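Side-chain contacts in terminal oxygenase component of carbazole (Janthinobacterium sp., PDB 7BUG), which is the terminal oxygenase of the carbazole 1,9a-dioxygenase system, dioxygenating carbazole at its angular C-9a and adjacent C-1 positions to start its breakdown to 2'-aminobiphenyl-2,3-diol: residues A[36-39]-A[43-46]; A[52-57]-A[97-102]; A[57-62]-A[83-88]; A[65-70]-A[75-80]. All blocks are in the same frame, centred on the assembly; numbering follows the deposited sequence.

Interaction 1: residues A[36-39]-A[43-46]; sequences KEIN and PKTL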
loop_
_atom_site.group_PDB
_atom_site.type_symbol
_atom_site.label_atom_id
_atom_site.label_comp_id
_atom_site.label_asym_id
_atom_site.label_seq_id
_atom_site.Cartn_x
_atom_site.Cartn_y
_atom_site.Cartn_z
ATOM N N LYS A 36 -31.669 -3.200 15.926
ATOM C CA LYS A 36 -32.484 -2.112 15.286
ATOM C C LYS A 36 -31.811 -1.697 13.979
ATOM O O LYS A 36 -32.404 -0.977 13.204
ATOM C CB LYS A 36 -32.601 -0.924 16.232
ATOM C CG LYS A 36 -31.276 -0.216 16.505
ATOM C CD LYS A 36 -31.348 0.991 17.430
ATOM C CE LYS A 36 -32.391 0.864 18.513
ATOM N NZ LYS A 36 -32.357 2.063 19.377
ATOM N N GLU A 37 -30.582 -2.136 13.737
ATOM C CA GLU A 37 -29.837 -1.705 12.531
ATOM C C GLU A 37 -30.097 -2.626 11.367
ATOM O O GLU A 37 -29.527 -2.379 10.278
ATOM C CB GLU A 37 -28.343 -1.651 12.806
ATOM C CG GLU A 37 -28.001 -0.608 13.838
ATOM C CD GLU A 37 -26.522 -0.488 14.160
ATOM O OE1 GLU A 37 -25.882 -1.526 14.502
ATOM O OE2 GLU A 37 -26.009 0.668 14.078
ATOM N N ILE A 38 -30.787 -3.747 11.589
ATOM C CA ILE A 38 -31.080 -4.716 10.503
ATOM C C ILE A 38 -32.601 -4.902 10.456
ATOM O O ILE A 38 -33.200 -5.417 11.413
ATOM C CB ILE A 38 -30.299 -6.034 10.566
ATOM C CG1 ILE A 38 -30.843 -7.005 9.520
ATOM C CG2 ILE A 38 -30.271 -6.628 11.952
ATOM C CD1 ILE A 38 -29.834 -7.912 9.002
ATOM N N ASN A 39 -33.183 -4.355 9.395
ATOM C CA ASN A 39 -34.637 -4.390 9.135
ATOM C C ASN A 39 -34.971 -5.649 8.347
ATOM O O ASN A 39 -34.132 -6.189 7.624
ATOM C CB ASN A 39 -35.113 -3.180 8.327
ATOM C CG ASN A 39 -35.116 -1.869 9.091
ATOM O OD1 ASN A 39 -35.660 -1.772 10.192
ATOM N ND2 ASN A 39 -34.543 -0.840 8.491
ATOM N N PRO A 43 -30.643 -7.143 3.769
ATOM C CA PRO A 43 -29.369 -7.797 4.112
ATOM C C PRO A 43 -28.271 -6.759 4.343
ATOM O O PRO A 43 -28.240 -5.719 3.695
ATOM C CB PRO A 43 -29.038 -8.714 2.945
ATOM C CG PRO A 43 -30.347 -8.881 2.195
ATOM C CD PRO A 43 -31.151 -7.637 2.483
ATOM N N LYS A 44 -27.362 -7.068 5.273
ATOM C CA LYS A 44 -26.231 -6.185 5.648
ATOM C C LYS A 44 -24.958 -6.990 5.477
ATOM O O LYS A 44 -24.962 -8.208 5.781
ATOM C CB LYS A 44 -26.417 -5.718 7.085
ATOM C CG LYS A 44 -27.656 -4.848 7.315
ATOM C CD LYS A 44 -27.485 -3.433 6.752
ATOM C CE LYS A 44 -28.694 -2.521 6.897
ATOM N NZ LYS A 44 -29.954 -3.232 6.570
ATOM N N THR A 45 -23.882 -6.341 5.028
ATOM C CA THR A 45 -22.554 -6.970 4.862
ATOM C C THR A 45 -21.685 -6.565 6.027
ATOM O O THR A 45 -21.817 -5.436 6.488
ATOM C CB THR A 45 -21.783 -6.345 3.700
ATOM O OG1 THR A 45 -21.800 -4.936 3.940
ATOM C CG2 THR A 45 -22.410 -6.605 2.372
ATOM N N LEU A 46 -20.817 -7.464 6.450
ATOM C CA LEU A 46 -19.802 -7.098 7.442
ATOM C C LEU A 46 -18.664 -8.102 7.307
ATOM O O LEU A 46 -18.829 -9.135 6.666
ATOM C CB LEU A 46 -20.416 -7.082 8.822
ATOM C CG LEU A 46 -20.976 -8.426 9.281
ATOM C CD1 LEU A 46 -19.995 -9.167 10.149
ATOM C CD2 LEU A 46 -22.271 -8.191 10.020
HETATM O O HOH W 1 -32.056 -2.211 7.939
#

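Interaction 2: residues A[52-57]-A[97-102]; sequences NLLVNR and YRWEDG. With MG (magnesium ion), chain F.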
loop_
_atom_site.group_PDB
_atom_site.type_symbol
_atom_site.label_atom_id
_atom_site.label_comp_id
_atom_site.label_asym_id
_atom_site.label_seq_id
_atom_site.Cartn_x
_atom_site.Cartn_y
_atom_site.Cartn_z
ATOM N N ASN A 52 -16.004 -12.221 5.032
ATOM C CA ASN A 52 -17.128 -11.342 4.622
ATOM C C ASN A 52 -18.412 -12.154 4.807
ATOM O O ASN A 52 -18.506 -13.271 4.249
ATOM C CB ASN A 52 -17.065 -10.875 3.158
ATOM C CG ASN A 52 -15.907 -9.919 2.930
ATOM O OD1 ASN A 52 -15.768 -8.955 3.686
ATOM N ND2 ASN A 52 -15.075 -10.208 1.955
ATOM N N LEU A 53 -19.367 -11.589 5.536
ATOM C CA LEU A 53 -20.638 -12.237 5.845
ATOM C C LEU A 53 -21.808 -11.355 5.431
ATOM O O LEU A 53 -21.707 -10.087 5.399
ATOM C CB LEU A 53 -20.736 -12.462 7.348
ATOM C CG LEU A 53 -19.591 -13.247 8.002
ATOM C CD1 LEU A 53 -19.798 -13.404 9.491
ATOM C CD2 LEU A 53 -19.355 -14.580 7.327
ATOM N N LEU A 54 -22.918 -12.026 5.174
ATOM C CA LEU A 54 -24.205 -11.357 4.915
ATOM C C LEU A 54 -25.165 -11.772 6.015
ATOM O O LEU A 54 -25.211 -12.976 6.358
ATOM C CB LEU A 54 -24.807 -11.815 3.598
ATOM C CG LEU A 54 -24.569 -10.950 2.383
ATOM C CD1 LEU A 54 -25.291 -11.602 1.222
ATOM C CD2 LEU A 54 -25.074 -9.515 2.580
ATOM N N VAL A 55 -25.853 -10.806 6.571
ATOM C CA VAL A 55 -26.912 -11.057 7.587
ATOM C C VAL A 55 -28.215 -10.536 7.008
ATOM O O VAL A 55 -28.264 -9.429 6.490
ATOM C CB VAL A 55 -26.590 -10.430 8.941
ATOM C CG1 VAL A 55 -27.685 -10.725 9.930
ATOM C CG2 VAL A 55 -25.249 -10.899 9.468
ATOM N N ASN A 56 -29.275 -11.323 7.172
ATOM C CA ASN A 56 -30.622 -10.909 6.733
ATOM C C ASN A 56 -31.637 -11.192 7.840
ATOM O O ASN A 56 -31.377 -12.062 8.664
ATOM C CB ASN A 56 -31.057 -11.640 5.471
ATOM C CG ASN A 56 -32.168 -10.927 4.702
ATOM O OD1 ASN A 56 -32.524 -9.795 5.028
ATOM N ND2 ASN A 56 -32.682 -11.556 3.639
ATOM N N ARG A 57 -32.701 -10.411 7.866
ATOM C CA ARG A 57 -33.835 -10.658 8.786
ATOM C C ARG A 57 -35.000 -11.116 7.926
ATOM O O ARG A 57 -35.403 -10.344 7.017
ATOM C CB ARG A 57 -34.142 -9.416 9.634
ATOM C CG ARG A 57 -35.250 -9.707 10.642
ATOM C CD ARG A 57 -35.561 -8.434 11.373
ATOM N NE ARG A 57 -34.492 -7.832 12.161
ATOM C CZ ARG A 57 -34.086 -8.242 13.362
ATOM N NH1 ARG A 57 -34.551 -9.364 13.872
ATOM N NH2 ARG A 57 -33.142 -7.589 14.014
ATOM N N TYR A 97 -29.208 -19.581 -3.214
ATOM C CA TYR A 97 -28.928 -20.238 -1.925
ATOM C C TYR A 97 -30.075 -19.995 -0.946
ATOM O O TYR A 97 -30.649 -18.917 -0.880
ATOM C CB TYR A 97 -27.630 -19.701 -1.345
ATOM C CG TYR A 97 -26.460 -19.791 -2.299
ATOM C CD1 TYR A 97 -25.667 -20.927 -2.322
ATOM C CD2 TYR A 97 -26.076 -18.705 -3.064
ATOM C CE1 TYR A 97 -24.549 -21.009 -3.124
ATOM C CE2 TYR A 97 -24.972 -18.776 -3.894
ATOM C CZ TYR A 97 -24.198 -19.927 -3.913
ATOM O OH TYR A 97 -23.061 -19.906 -4.688
ATOM N N ARG A 98 -30.390 -21.022 -0.172
ATOM C CA ARG A 98 -31.310 -20.851 0.975
ATOM C C ARG A 98 -30.585 -20.182 2.134
ATOM O O ARG A 98 -29.537 -20.670 2.529
ATOM C CB ARG A 98 -31.877 -22.206 1.377
ATOM C CG ARG A 98 -32.698 -22.845 0.268
ATOM C CD ARG A 98 -33.583 -23.897 0.917
ATOM N NE ARG A 98 -32.804 -25.019 1.330
ATOM C CZ ARG A 98 -32.836 -26.237 0.782
ATOM N NH1 ARG A 98 -33.610 -26.492 -0.269
ATOM N NH2 ARG A 98 -32.094 -27.204 1.294
ATOM N N TRP A 99 -31.164 -19.147 2.726
ATOM C CA TRP A 99 -30.625 -18.547 3.955
ATOM C C TRP A 99 -30.560 -19.600 5.058
ATOM O O TRP A 99 -29.668 -19.520 5.891
ATOM C CB TRP A 99 -31.466 -17.349 4.368
ATOM C CG TRP A 99 -31.324 -16.163 3.480
ATOM C CD1 TRP A 99 -32.128 -15.760 2.445
ATOM C CD2 TRP A 99 -30.255 -15.187 3.570
ATOM N NE1 TRP A 99 -31.646 -14.603 1.901
ATOM C CE2 TRP A 99 -30.517 -14.213 2.594
ATOM C CE3 TRP A 99 -29.155 -15.016 4.411
ATOM C CZ2 TRP A 99 -29.665 -13.130 2.358
ATOM C CZ3 TRP A 99 -28.336 -13.913 4.211
ATOM C CH2 TRP A 99 -28.632 -12.947 3.255
ATOM N N GLU A 100 -31.553 -20.494 5.167
ATOM C CA GLU A 100 -31.668 -21.320 6.396
ATOM C C GLU A 100 -30.535 -22.341 6.479
ATOM O O GLU A 100 -30.099 -22.631 7.614
ATOM C CB GLU A 100 -33.031 -22.033 6.403
ATOM C CG GLU A 100 -33.311 -22.695 7.726
ATOM C CD GLU A 100 -32.727 -24.081 7.822
ATOM O OE1 GLU A 100 -32.668 -24.769 6.753
ATOM O OE2 GLU A 100 -32.361 -24.481 8.955
ATOM N N ASP A 101 -30.026 -22.889 5.372
ATOM C CA ASP A 101 -29.007 -23.946 5.443
ATOM C C ASP A 101 -27.879 -23.771 4.417
ATOM O O ASP A 101 -26.974 -24.641 4.356
ATOM C CB ASP A 101 -29.624 -25.329 5.264
ATOM C CG ASP A 101 -30.447 -25.498 4.016
ATOM O OD1 ASP A 101 -30.336 -24.690 3.070
ATOM O OD2 ASP A 101 -31.192 -26.519 3.966
ATOM N N GLY A 102 -27.932 -22.708 3.635
ATOM C CA GLY A 102 -26.929 -22.383 2.598
ATOM C C GLY A 102 -26.959 -23.269 1.372
ATOM O O GLY A 102 -26.105 -23.154 0.495
HETATM MG MG MG F . -29.088 -22.099 9.367
HETATM O O HOH W 2 -28.427 -20.371 8.219
HETATM O O HOH W 3 -29.987 -23.871 10.154
HETATM O O HOH W 4 -30.609 -20.935 10.120
HETATM O O HOH W 5 -27.851 -21.541 10.925
HETATM O O HOH W 6 -27.526 -23.297 8.573
#

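Interaction 3: residues A[57-62]-A[83-88]; sequences RIDGKL and KTKSTI. With CO3 (carbonate ion), chain M.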
loop_
_atom_site.group_PDB
_atom_site.type_symbol
_atom_site.label_atom_id
_atom_site.label_comp_id
_atom_site.label_asym_id
_atom_site.label_seq_id
_atom_site.Cartn_x
_atom_site.Cartn_y
_atom_site.Cartn_z
ATOM N N ARG A 57 -32.701 -10.411 7.866
ATOM C CA ARG A 57 -33.835 -10.658 8.786
ATOM C C ARG A 57 -35.000 -11.116 7.926
ATOM O O ARG A 57 -35.403 -10.344 7.017
ATOM C CB ARG A 57 -34.142 -9.416 9.634
ATOM C CG ARG A 57 -35.250 -9.707 10.642
ATOM C CD ARG A 57 -35.561 -8.434 11.373
ATOM N NE ARG A 57 -34.492 -7.832 12.161
ATOM C CZ ARG A 57 -34.086 -8.242 13.362
ATOM N NH1 ARG A 57 -34.551 -9.364 13.872
ATOM N NH2 ARG A 57 -33.142 -7.589 14.014
ATOM N N ILE A 58 -35.538 -12.290 8.213
ATOM C CA ILE A 58 -36.605 -12.899 7.361
ATOM C C ILE A 58 -37.667 -13.359 8.365
ATOM O O ILE A 58 -37.376 -14.269 9.158
ATOM C CB ILE A 58 -36.094 -14.035 6.502
ATOM C CG1 ILE A 58 -34.935 -13.584 5.594
ATOM C CG2 ILE A 58 -37.218 -14.592 5.657
ATOM C CD1 ILE A 58 -34.171 -14.729 5.028
ATOM N N ASP A 59 -38.846 -12.773 8.237
ATOM C CA ASP A 59 -39.963 -13.013 9.192
ATOM C C ASP A 59 -39.458 -12.826 10.623
ATOM O O ASP A 59 -39.829 -13.647 11.477
ATOM C CB ASP A 59 -40.565 -14.385 8.971
ATOM C CG ASP A 59 -41.433 -14.502 7.720
ATOM O OD1 ASP A 59 -41.995 -13.477 7.277
ATOM O OD2 ASP A 59 -41.467 -15.613 7.199
ATOM N N GLY A 60 -38.590 -11.830 10.829
ATOM C CA GLY A 60 -38.097 -11.413 12.148
ATOM C C GLY A 60 -36.864 -12.197 12.592
ATOM O O GLY A 60 -36.218 -11.730 13.529
ATOM N N LYS A 61 -36.497 -13.279 11.904
ATOM C CA LYS A 61 -35.415 -14.199 12.334
ATOM C C LYS A 61 -34.151 -13.795 11.556
ATOM O O LYS A 61 -34.227 -13.592 10.313
ATOM C CB LYS A 61 -35.779 -15.664 12.177
ATOM C CG LYS A 61 -34.683 -16.647 12.551
ATOM C CD LYS A 61 -35.130 -18.057 12.641
ATOM C CE LYS A 61 -33.973 -19.046 12.696
ATOM N NZ LYS A 61 -33.227 -18.920 13.973
ATOM N N LEU A 62 -33.021 -13.831 12.251
ATOM C CA LEU A 62 -31.742 -13.512 11.575
ATOM C C LEU A 62 -31.077 -14.766 11.009
ATOM O O LEU A 62 -31.131 -15.886 11.559
ATOM C CB LEU A 62 -30.820 -12.798 12.558
ATOM C CG LEU A 62 -31.273 -11.437 13.041
ATOM C CD1 LEU A 62 -30.206 -10.835 13.942
ATOM C CD2 LEU A 62 -31.594 -10.503 11.921
ATOM N N LYS A 83 -34.882 -12.950 -4.413
ATOM C CA LYS A 83 -36.019 -13.051 -5.356
ATOM C C LYS A 83 -37.156 -13.823 -4.714
ATOM O O LYS A 83 -38.279 -13.739 -5.263
ATOM C CB LYS A 83 -35.556 -13.682 -6.656
ATOM C CG LYS A 83 -34.381 -12.933 -7.247
ATOM C CD LYS A 83 -33.969 -13.386 -8.647
ATOM C CE LYS A 83 -34.322 -12.389 -9.716
ATOM N NZ LYS A 83 -33.793 -11.048 -9.448
ATOM N N THR A 84 -36.875 -14.607 -3.679
ATOM C CA THR A 84 -37.907 -15.148 -2.763
ATOM C C THR A 84 -37.494 -14.824 -1.326
ATOM O O THR A 84 -36.291 -14.595 -1.062
ATOM C CB THR A 84 -38.143 -16.642 -2.944
ATOM O OG1 THR A 84 -37.085 -17.420 -2.375
ATOM C CG2 THR A 84 -38.357 -16.992 -4.400
ATOM N N LYS A 85 -38.447 -14.861 -0.405
ATOM C CA LYS A 85 -38.214 -14.588 1.034
ATOM C C LYS A 85 -37.066 -15.458 1.538
ATOM O O LYS A 85 -36.240 -14.984 2.327
ATOM C CB LYS A 85 -39.482 -14.986 1.817
ATOM C CG LYS A 85 -39.836 -14.099 2.984
ATOM C CD LYS A 85 -41.197 -14.398 3.628
ATOM C CE LYS A 85 -41.370 -15.847 4.063
ATOM N NZ LYS A 85 -42.643 -16.107 4.813
ATOM N N SER A 86 -37.032 -16.718 1.135
ATOM C CA SER A 86 -36.149 -17.735 1.727
ATOM C C SER A 86 -34.779 -17.810 1.056
ATOM O O SER A 86 -33.998 -18.628 1.508
ATOM C CB SER A 86 -36.781 -19.069 1.735
ATOM O OG SER A 86 -37.050 -19.499 0.431
ATOM N N THR A 87 -34.555 -17.050 -0.011
ATOM C CA THR A 87 -33.328 -17.276 -0.806
ATOM C C THR A 87 -32.593 -15.975 -1.127
ATOM O O THR A 87 -33.140 -14.867 -1.036
ATOM C CB THR A 87 -33.570 -18.043 -2.115
ATOM O OG1 THR A 87 -34.411 -17.260 -2.952
ATOM C CG2 THR A 87 -34.171 -19.417 -1.874
ATOM N N ILE A 88 -31.366 -16.129 -1.586
ATOM C CA ILE A 88 -30.636 -15.024 -2.262
ATOM C C ILE A 88 -30.053 -15.600 -3.545
ATOM O O ILE A 88 -29.587 -16.771 -3.513
ATOM C CB ILE A 88 -29.557 -14.364 -1.354
ATOM C CG1 ILE A 88 -28.849 -13.197 -2.060
ATOM C CG2 ILE A 88 -28.607 -15.394 -0.801
ATOM C CD1 ILE A 88 -28.022 -12.296 -1.129
HETATM C C CO3 M . -29.417 -20.583 13.999
HETATM O O1 CO3 M . -28.951 -19.401 13.820
HETATM O O2 CO3 M . -28.636 -21.663 13.832
HETATM O O3 CO3 M . -30.717 -20.730 14.190
#

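Interaction 4: residues A[65-70]-A[75-80]; sequences LKDRCL and QLSVKV. With FES (Fe2/s2 (inorganic) cluster), chain D.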
loop_
_atom_site.group_PDB
_atom_site.type_symbol
_atom_site.label_atom_id
_atom_site.label_comp_id
_atom_site.label_asym_id
_atom_site.label_seq_id
_atom_site.Cartn_x
_atom_site.Cartn_y
_atom_site.Cartn_z
ATOM N N LEU A 65 -25.068 -15.904 6.014
ATOM C CA LEU A 65 -24.423 -16.640 4.904
ATOM C C LEU A 65 -23.068 -16.019 4.668
ATOM O O LEU A 65 -22.920 -14.806 4.839
ATOM C CB LEU A 65 -25.216 -16.474 3.606
ATOM C CG LEU A 65 -26.376 -17.402 3.362
ATOM C CD1 LEU A 65 -27.130 -16.917 2.146
ATOM C CD2 LEU A 65 -25.876 -18.834 3.151
ATOM N N LYS A 66 -22.109 -16.831 4.308
ATOM C CA LYS A 66 -20.823 -16.263 3.842
ATOM C C LYS A 66 -21.105 -15.425 2.597
ATOM O O LYS A 66 -21.714 -15.895 1.660
ATOM C CB LYS A 66 -19.772 -17.340 3.647
ATOM C CG LYS A 66 -18.471 -16.777 3.081
ATOM C CD LYS A 66 -17.370 -17.811 3.255
ATOM C CE LYS A 66 -16.937 -17.974 4.686
ATOM N NZ LYS A 66 -15.629 -18.631 4.788
ATOM N N ASP A 67 -20.557 -14.225 2.556
ATOM C CA ASP A 67 -20.718 -13.312 1.408
ATOM C C ASP A 67 -19.649 -13.617 0.365
ATOM O O ASP A 67 -18.747 -12.798 0.136
ATOM C CB ASP A 67 -20.662 -11.888 1.918
ATOM C CG ASP A 67 -20.976 -10.824 0.866
ATOM O OD1 ASP A 67 -21.570 -11.152 -0.190
ATOM O OD2 ASP A 67 -20.691 -9.640 1.173
ATOM N N ARG A 68 -19.690 -14.810 -0.214
ATOM C CA ARG A 68 -18.663 -15.265 -1.195
ATOM C C ARG A 68 -19.325 -16.383 -1.983
ATOM O O ARG A 68 -19.509 -17.494 -1.419
ATOM C CB ARG A 68 -17.366 -15.726 -0.564
ATOM C CG ARG A 68 -16.301 -16.015 -1.616
ATOM C CD ARG A 68 -14.927 -16.392 -1.089
ATOM N NE ARG A 68 -15.116 -17.619 -0.374
ATOM C CZ ARG A 68 -14.355 -18.067 0.621
ATOM N NH1 ARG A 68 -13.261 -17.427 0.978
ATOM N NH2 ARG A 68 -14.696 -19.158 1.249
ATOM N N CYS A 69 -19.746 -16.103 -3.212
ATOM C CA CYS A 69 -20.379 -17.117 -4.071
ATOM C C CYS A 69 -19.451 -18.343 -4.229
ATOM O O CYS A 69 -18.246 -18.175 -4.432
ATOM C CB CYS A 69 -20.770 -16.519 -5.405
ATOM S SG CYS A 69 -21.784 -17.655 -6.380
ATOM N N LEU A 70 -20.016 -19.545 -4.210
ATOM C CA LEU A 70 -19.252 -20.805 -4.449
ATOM C C LEU A 70 -18.664 -20.866 -5.852
ATOM O O LEU A 70 -17.706 -21.603 -6.081
ATOM C CB LEU A 70 -20.194 -21.987 -4.259
ATOM C CG LEU A 70 -20.691 -22.218 -2.854
ATOM C CD1 LEU A 70 -21.580 -23.469 -2.809
ATOM C CD2 LEU A 70 -19.588 -22.274 -1.821
ATOM N N GLN A 75 -18.512 -11.339 -3.999
ATOM C CA GLN A 75 -19.473 -10.969 -2.922
ATOM C C GLN A 75 -20.869 -10.850 -3.558
ATOM O O GLN A 75 -21.086 -10.052 -4.481
ATOM C CB GLN A 75 -19.027 -9.692 -2.241
ATOM C CG GLN A 75 -17.924 -9.969 -1.225
ATOM C CD GLN A 75 -17.446 -8.692 -0.563
ATOM O OE1 GLN A 75 -16.416 -8.101 -0.975
ATOM N NE2 GLN A 75 -18.163 -8.234 0.453
ATOM N N LEU A 76 -21.820 -11.595 -3.036
ATOM C CA LEU A 76 -23.224 -11.458 -3.469
ATOM C C LEU A 76 -23.684 -10.030 -3.154
ATOM O O LEU A 76 -24.555 -9.517 -3.876
ATOM C CB LEU A 76 -24.091 -12.502 -2.770
ATOM C CG LEU A 76 -23.980 -13.900 -3.359
ATOM C CD1 LEU A 76 -22.797 -14.546 -2.740
ATOM C CD2 LEU A 76 -25.262 -14.659 -3.128
ATOM N N SER A 77 -23.136 -9.402 -2.123
ATOM C CA SER A 77 -23.573 -8.057 -1.667
ATOM C C SER A 77 -23.254 -6.957 -2.675
ATOM O O SER A 77 -23.785 -5.831 -2.515
ATOM C CB SER A 77 -22.974 -7.749 -0.351
ATOM O OG SER A 77 -21.556 -7.753 -0.391
ATOM N N VAL A 78 -22.426 -7.214 -3.671
ATOM C CA VAL A 78 -22.161 -6.204 -4.737
ATOM C C VAL A 78 -23.475 -5.815 -5.408
ATOM O O VAL A 78 -23.672 -4.635 -5.746
ATOM C CB VAL A 78 -21.151 -6.736 -5.749
ATOM C CG1 VAL A 78 -21.070 -5.832 -6.965
ATOM C CG2 VAL A 78 -19.784 -6.925 -5.114
ATOM N N LYS A 79 -24.395 -6.748 -5.496
ATOM C CA LYS A 79 -25.739 -6.481 -6.032
ATOM C C LYS A 79 -26.690 -7.534 -5.478
ATOM O O LYS A 79 -26.745 -8.647 -5.972
ATOM C CB LYS A 79 -25.771 -6.503 -7.557
ATOM C CG LYS A 79 -27.148 -6.180 -8.142
ATOM C CD LYS A 79 -27.172 -6.190 -9.658
ATOM C CE LYS A 79 -28.514 -5.803 -10.268
ATOM N NZ LYS A 79 -29.586 -6.816 -10.056
ATOM N N VAL A 80 -27.352 -7.184 -4.395
ATOM C CA VAL A 80 -28.203 -8.167 -3.688
ATOM C C VAL A 80 -29.453 -8.425 -4.517
ATOM O O VAL A 80 -30.170 -7.452 -4.883
ATOM C CB VAL A 80 -28.571 -7.658 -2.287
ATOM C CG1 VAL A 80 -29.602 -8.566 -1.633
ATOM C CG2 VAL A 80 -27.334 -7.518 -1.414
HETATM FE FE1 FES D . -22.121 -16.250 -8.257
HETATM FE FE2 FES D . -21.375 -17.153 -10.696
HETATM S S1 FES D . -23.373 -17.360 -9.705
HETATM S S2 FES D . -20.123 -15.984 -9.248
#

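Interaction 1: residues A[36-39]-A[43-46]
Lys44 reaches across to Glu37, Ile38 and Asn39 and carries this contact; just before it, Pro43 leads into the strand and packs on Leu54 and Asn56 of strand 51-58. From Lys44 the chain heads toward 36-39, bending first at chi2 (-74°) and again at chi4, while the side chain of Ile38 slides past it in the opposite sense. The apolar part is thin, a single touch of Lys44 CG on Ile38 CD1 at 4.1 Å. Farther along the chain, Lys44 CE rests 3.5 Å from the carbonyl oxygen Glu37 O. The second bend swings the ammonium group toward a water, which accepts from Lys44 NZ at 2.7 Å and from the backbone nitrogen Asn39 N at 2.8 Å and gives only a weak bond to Glu37 O. Lys44 NZ also donates to Glu42 O, so the amine is gripped by both the intervening loop and the water. Beyond it, Thr45 and Leu46 turn to other neighbours, Ser77 and Met33 among them. The contact thus closes the short loop that leads from a 3-10 turn at 36-37 into strand 44-48, an outermost strand of the six-stranded antiparallel sheet within this chain, paired with strand 51-58; Ile38 packs on Val55 of that partner.

Interaction 2: residues A[52-57]-A[97-102]
Trp99 brings the small three-stranded sheet of the Rieske domain against the larger antiparallel sheet, and its indole meets Asn56 and Leu54 of strand 51-58. The main interaction is CH-pi: Asn56 CB sits over one face of the six-membered ring, 3.6 Å from its centroid and 12° off the normal. With CG anti to the backbone N (chi1 -159°), the Asn56 amide is laid over the indole, its plane turned 56° from the ring, and ND2 comes to 3.6 Å from both Trp99 CE2 and Trp99 CZ2.

The apolar packing comes from Leu54, whose CB is 4.0 Å from Trp99 CH2. Tyr63 and Leu65 of strand 61-66 also pack on the indole, so the tryptophan is buried between the two sheets. An edge-on contact adds to this: Leu54 O lies in the ring plane, 3.9 Å from Trp99 CZ3.

The polar interactions of 97-102 are mostly internal and shape the turn that presents the ring. Arg98 grips Asp101 side-on through NE and NH2, one nitrogen to each carboxylate oxygen; Asp101 OD1 has a second partner in Val103 N, and Gly102 N donates to Arg98 O. A magnesium ion sits beside the backbone of Trp99 and Glu100, bound by one protein atom and five waters: Glu100 O coordinates it at 2.1 Å, while one of those waters donates to Trp99 O and another to Glu100 OE2.

Interaction 3: residues A[57-62]-A[83-88]
The carboxylate of Asp59 takes Lys85 across the gap, while the flat guanidinium of Arg57 bonds to the hairpin from which Asp59 projects. One face of that guanidinium is covered by Leu62 CD2, 3.6 Å above the plane and over its centre. At its edge, Arg57 NH1 donates to Gly60 O at 2.9 Å; the acceptor lies in the guanidinium plane, yet the donor stands 42° above the carbonyl plane. Glu128, Ile38 and Ser35 supply the group with further partners.

The backbone here is a two-residue beta hairpin with a type I' turn from Ile58 to Lys61. Glu40 accepts hydrogen bonds from Asp59 N and Gly60 N through its two carboxylate oxygens. Across from it, a type I turn runs from Thr84 to Thr87, and the hydroxyls Thr84 OG1 and Thr87 OG1 hydrogen-bond at 2.7 Å.

Between the turns, Lys85 bends at chi3 (54°), bringing its ammonium to the aspartate: Lys85 NZ donates to the syn lone pair of Asp59 OD2 at 2.7 Å, the two side chains crossing at about a right angle. Nearer the core, Ile58 leans on the other turn, with CD1 3.4 Å from Lys85 O and CG2 3.8 Å from Lys85 CG; Trp99 and Tyr63 pack on the same isoleucine. Lys61, on the hairpin's other arm, donates through NZ to a bound carbonate, probably from the crystallisation liquor.

Chemically, the contact pairs a buried isoleucine with a salt bridge between exposed residues. Solvent probably weakens this charge pair, while Ile58 packs against the backbone of the 84-87 turn.

Interaction 4: residues A[65-70]-A[75-80]
Asp67 receives three hydrogen bonds from 75-80, knitting together the cluster-binding loop of the Rieske [2Fe-2S] domain just beside Cys69. The shortest is Ser77 OG to Asp67 OD2, at 2.6 Å on the syn lone pair. The backbone amide Ser77 N uses the syn lone pair of the other oxygen, reaching Asp67 OD1 at 3.0 Å, so backbone and hydroxyl of one residue hold both carboxylate oxygens. Gln75 NE2 completes the set, 3.0 Å from Asp67 OD2 and nearly straight (174°), but it comes from 55° above the carboxylate plane, the two side chains crossing at about a right angle. Together these bonds fix the rotation of the buried carboxylate and probably stabilise its negative charge.

The carboxylate gets there because CG of Asp67 is anti to the backbone N (chi1 -173°), leading it from an inverse gamma turn toward the 3-10 segment 76-78. Asn52 and Leu54 of strand 51-58 pack against Asp67.

Farther out, Leu76 CD1 packs against the backbone and CB of Cys69, 3.5 Å from Cys69 N and 3.9 Å from Cys69 CB; Ile88 and Tyr97 border the same leucine. Gln75 O accepts from Trp91 NE1, tying this loop to the second cluster-binding loop, which supplies Cys90. Val78 and Lys79 pack on Trp335 of the second subunit. Where the two loops meet, Cys69 SG binds FE1 of the cluster at 2.4 Å, sharing that iron with Cys90.

From the N terminus, interaction 1 comes first and closes the short loop into strand 44-48, finishing before the others begin. The chain then pairs as strand 51-58, where interaction 2 opens a long loop that ends at 97-102. Interaction 3 lies within that span, sharing Arg57 with it and running from the hairpin to 83-88; interaction 4 lies deeper still, closing the tight cluster-binding loop between 65-70 and 75-80. The contacts are thus in series, then concentric, and none cross. Interactions 2 and 3 join the six-stranded sheet to the three-stranded one. Ile88 of interaction 3 packs on Leu65 and Leu76 of interaction 4, and both contacts touch the second subunit.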